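Long-range contact in trans-4-hydroxy-L-proline dehydratase (Clostridioides difficile 70-100-2010, PDB 6VXC), which catalyses the radical-based dehydration of trans-4-hydroxy-L-proline to (S)-1-pyrroline-5-carboxylate during anaerobic degradation of hydroxyproline: residues Val688-Lys696 against Gly719-Phe727. Sequence-based numbering, arbitrary orientation.
Sequences VSEGISPEK and GGTLLNQRF
S693 turns its hydroxyl to the backbone of N724 and to the carboxylate of E690 at once. N724 N donates to S693 OG over 3.2 Å, and S693 OG in turn donates to E690 OE1 over 2.6 Å, reaching that oxygen on its syn side but 35° out of the carboxylate plane. With chi1 -51° the hydroxyl stands beside its own backbone N, within range of both partners. The E690 chain bends at chi2 (81°), bringing its carboxylate back over this spot; OE1 lies 3.3 Å from N724 CB, and a water donates both to E690 OE2 and to N724 O, so each carboxylate oxygen is held. E690 to S693 form a type II' beta turn, closed by S693 N to E690 O, with G691 at the positive-phi corner. The turn sits in the glycyl radical region against the residues leading into strand 724-726, an outermost strand of a mixed sheet. Just past the corner, I692 N gives L722 O a nearly straight 2.8 Å bond, and G691 CA adds a CA-H...O contact to the same oxygen. The I692 side chain crosses T721 at a slant: CD1 and CG2 border T721 CB, whose hydroxyl is bonded to H715, while CG1 packs on L723 CB at 4.2 Å. L722 meanwhile puts its side chain next to C454, the thiyl radical site by analogy with related enzymes.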
loop_
_atom_site.group_PDB
_atom_site.type_symbol
_atom_site.label_atom_id
_atom_site.label_comp_id
_atom_site.label_asym_id
_atom_site.label_seq_id
_atom_site.Cartn_x
_atom_site.Cartn_y
_atom_site.Cartn_z
ATOM N N VAL A 688 13.307 12.589 -7.456
ATOM C CA VAL A 688 13.763 12.949 -6.112
ATOM C C VAL A 688 14.114 11.661 -5.360
ATOM O O VAL A 688 13.906 10.553 -5.870
ATOM C CB VAL A 688 12.736 13.815 -5.341
ATOM C CG1 VAL A 688 12.488 15.138 -6.071
ATOM C CG2 VAL A 688 11.386 13.090 -5.155
ATOM N N SER A 689 14.685 11.799 -4.167
ATOM C CA SER A 689 15.095 10.628 -3.398
ATOM C C SER A 689 13.875 9.803 -2.997
ATOM O O SER A 689 12.777 10.333 -2.832
ATOM C CB SER A 689 15.856 11.061 -2.144
ATOM O OG SER A 689 15.089 11.990 -1.377
ATOM N N GLU A 690 14.079 8.490 -2.827
ATOM C CA GLU A 690 13.026 7.543 -2.465
ATOM C C GLU A 690 13.033 7.243 -0.966
ATOM O O GLU A 690 14.094 7.089 -0.355
ATOM C CB GLU A 690 13.147 6.243 -3.283
ATOM C CG GLU A 690 14.568 5.813 -3.619
ATOM C CD GLU A 690 15.325 5.086 -2.514
ATOM O OE1 GLU A 690 14.698 4.573 -1.564
ATOM O OE2 GLU A 690 16.572 5.061 -2.592
ATOM N N GLY A 691 11.839 7.161 -0.384
ATOM C CA GLY A 691 11.693 6.924 1.046
ATOM C C GLY A 691 12.480 7.930 1.856
ATOM O O GLY A 691 12.534 9.111 1.517
ATOM N N ILE A 692 13.126 7.460 2.924
ATOM C CA ILE A 692 14.079 8.267 3.680
ATOM C C ILE A 692 15.516 7.927 3.287
ATOM O O ILE A 692 16.458 8.229 4.030
ATOM C CB ILE A 692 13.879 8.134 5.203
ATOM C CG1 ILE A 692 14.189 6.701 5.673
ATOM C CG2 ILE A 692 12.491 8.654 5.629
ATOM C CD1 ILE A 692 14.322 6.545 7.170
ATOM N N SER A 693 15.699 7.322 2.122
ATOM C CA SER A 693 17.013 6.927 1.653
ATOM C C SER A 693 17.832 8.163 1.282
ATOM O O SER A 693 17.281 9.238 1.056
ATOM C CB SER A 693 16.894 6.023 0.422
ATOM O OG SER A 693 15.997 4.940 0.627
ATOM N N PRO A 694 19.153 8.023 1.201
ATOM C CA PRO A 694 19.994 9.136 0.736
ATOM C C PRO A 694 19.734 9.477 -0.725
ATOM O O PRO A 694 19.233 8.667 -1.504
ATOM C CB PRO A 694 21.419 8.612 0.917
ATOM C CG PRO A 694 21.297 7.443 1.879
ATOM C CD PRO A 694 19.940 6.857 1.630
ATOM N N GLU A 695 20.102 10.702 -1.088
ATOM C CA GLU A 695 20.093 11.142 -2.474
ATOM C C GLU A 695 21.117 10.351 -3.289
ATOM O O GLU A 695 22.044 9.748 -2.750
ATOM C CB GLU A 695 20.409 12.640 -2.572
ATOM C CG GLU A 695 19.220 13.549 -2.910
ATOM C CD GLU A 695 18.869 13.560 -4.402
ATOM O OE1 GLU A 695 19.277 12.627 -5.122
ATOM O OE2 GLU A 695 18.189 14.504 -4.855
ATOM N N LYS A 696 20.966 10.411 -4.609
ATOM C CA LYS A 696 21.879 9.716 -5.512
ATOM C C LYS A 696 23.302 10.214 -5.319
ATOM O O LYS A 696 23.572 11.411 -5.441
ATOM C CB LYS A 696 21.428 9.915 -6.956
ATOM C CG LYS A 696 20.098 9.251 -7.252
ATOM C CD LYS A 696 20.216 7.741 -7.096
ATOM C CE LYS A 696 18.885 7.021 -7.299
ATOM N NZ LYS A 696 18.022 7.127 -6.089
ATOM N N GLY A 719 3.784 7.187 11.333
ATOM C CA GLY A 719 3.121 5.937 11.030
ATOM C C GLY A 719 3.938 5.093 10.070
ATOM O O GLY A 719 3.373 4.341 9.271
ATOM N N GLY A 720 5.267 5.256 10.091
ATOM C CA GLY A 720 6.145 4.441 9.279
ATOM C C GLY A 720 7.039 5.216 8.319
ATOM O O GLY A 720 6.629 6.241 7.765
ATOM N N THR A 721 8.261 4.718 8.108
ATOM C CA THR A 721 9.223 5.294 7.177
ATOM C C THR A 721 9.830 4.172 6.341
ATOM O O THR A 721 9.941 3.032 6.805
ATOM C CB THR A 721 10.360 6.025 7.893
ATOM O OG1 THR A 721 11.090 5.081 8.684
ATOM C CG2 THR A 721 9.831 7.171 8.775
ATOM N N LEU A 722 10.270 4.507 5.130
ATOM C CA LEU A 722 10.735 3.512 4.174
ATOM C C LEU A 722 12.220 3.720 3.879
ATOM O O LEU A 722 12.619 4.790 3.415
ATOM C CB LEU A 722 9.914 3.599 2.894
ATOM C CG LEU A 722 10.051 2.424 1.934
ATOM C CD1 LEU A 722 8.792 2.361 1.070
ATOM C CD2 LEU A 722 11.290 2.545 1.080
ATOM N N LEU A 723 13.036 2.699 4.120
ATOM C CA LEU A 723 14.467 2.772 3.823
ATOM C C LEU A 723 14.871 1.643 2.883
ATOM O O LEU A 723 14.796 0.472 3.259
ATOM C CB LEU A 723 15.312 2.721 5.102
ATOM C CG LEU A 723 16.844 2.660 4.882
ATOM C CD1 LEU A 723 17.331 3.865 4.087
ATOM C CD2 LEU A 723 17.603 2.581 6.197
ATOM N N ASN A 724 15.340 2.007 1.678
ATOM C CA ASN A 724 15.984 1.095 0.736
ATOM C C ASN A 724 17.491 1.094 0.952
ATOM O O ASN A 724 18.105 2.152 1.094
ATOM C CB ASN A 724 15.752 1.510 -0.716
ATOM C CG ASN A 724 14.422 1.097 -1.251
ATOM O OD1 ASN A 724 13.684 1.919 -1.818
ATOM N ND2 ASN A 724 14.087 -0.161 -1.076
ATOM N N GLN A 725 18.084 -0.097 0.959
ATOM C CA GLN A 725 19.531 -0.257 0.893
ATOM C C GLN A 725 19.854 -1.349 -0.115
ATOM O O GLN A 725 19.032 -2.226 -0.388
ATOM C CB GLN A 725 20.147 -0.577 2.264
ATOM C CG GLN A 725 20.280 0.627 3.235
ATOM C CD GLN A 725 21.278 1.677 2.754
ATOM O OE1 GLN A 725 22.484 1.518 2.923
ATOM N NE2 GLN A 725 20.776 2.761 2.168
ATOM N N ARG A 726 21.052 -1.267 -0.682
ATOM C CA ARG A 726 21.488 -2.143 -1.756
ATOM C C ARG A 726 22.906 -2.621 -1.475
ATOM O O ARG A 726 23.760 -1.826 -1.081
ATOM C CB ARG A 726 21.417 -1.409 -3.099
ATOM C CG ARG A 726 22.088 -2.127 -4.220
ATOM C CD ARG A 726 22.264 -1.234 -5.424
ATOM N NE ARG A 726 23.197 -1.854 -6.353
ATOM C CZ ARG A 726 23.685 -1.277 -7.440
ATOM N NH1 ARG A 726 23.336 -0.040 -7.767
ATOM N NH2 ARG A 726 24.527 -1.957 -8.205
ATOM N N PHE A 727 23.161 -3.911 -1.686
ATOM C CA PHE A 727 24.469 -4.501 -1.426
ATOM C C PHE A 727 25.044 -5.125 -2.687
ATOM O O PHE A 727 24.323 -5.735 -3.480
ATOM C CB PHE A 727 24.399 -5.579 -0.355
ATOM C CG PHE A 727 24.065 -5.050 0.984
ATOM C CD1 PHE A 727 24.925 -4.189 1.631
ATOM C CD2 PHE A 727 22.895 -5.424 1.612
ATOM C CE1 PHE A 727 24.603 -3.682 2.866
ATOM C CE2 PHE A 727 22.584 -4.930 2.853
ATOM C CZ PHE A 727 23.435 -4.054 3.470
HETATM O O HOH W 1 18.359 3.768 -1.475
#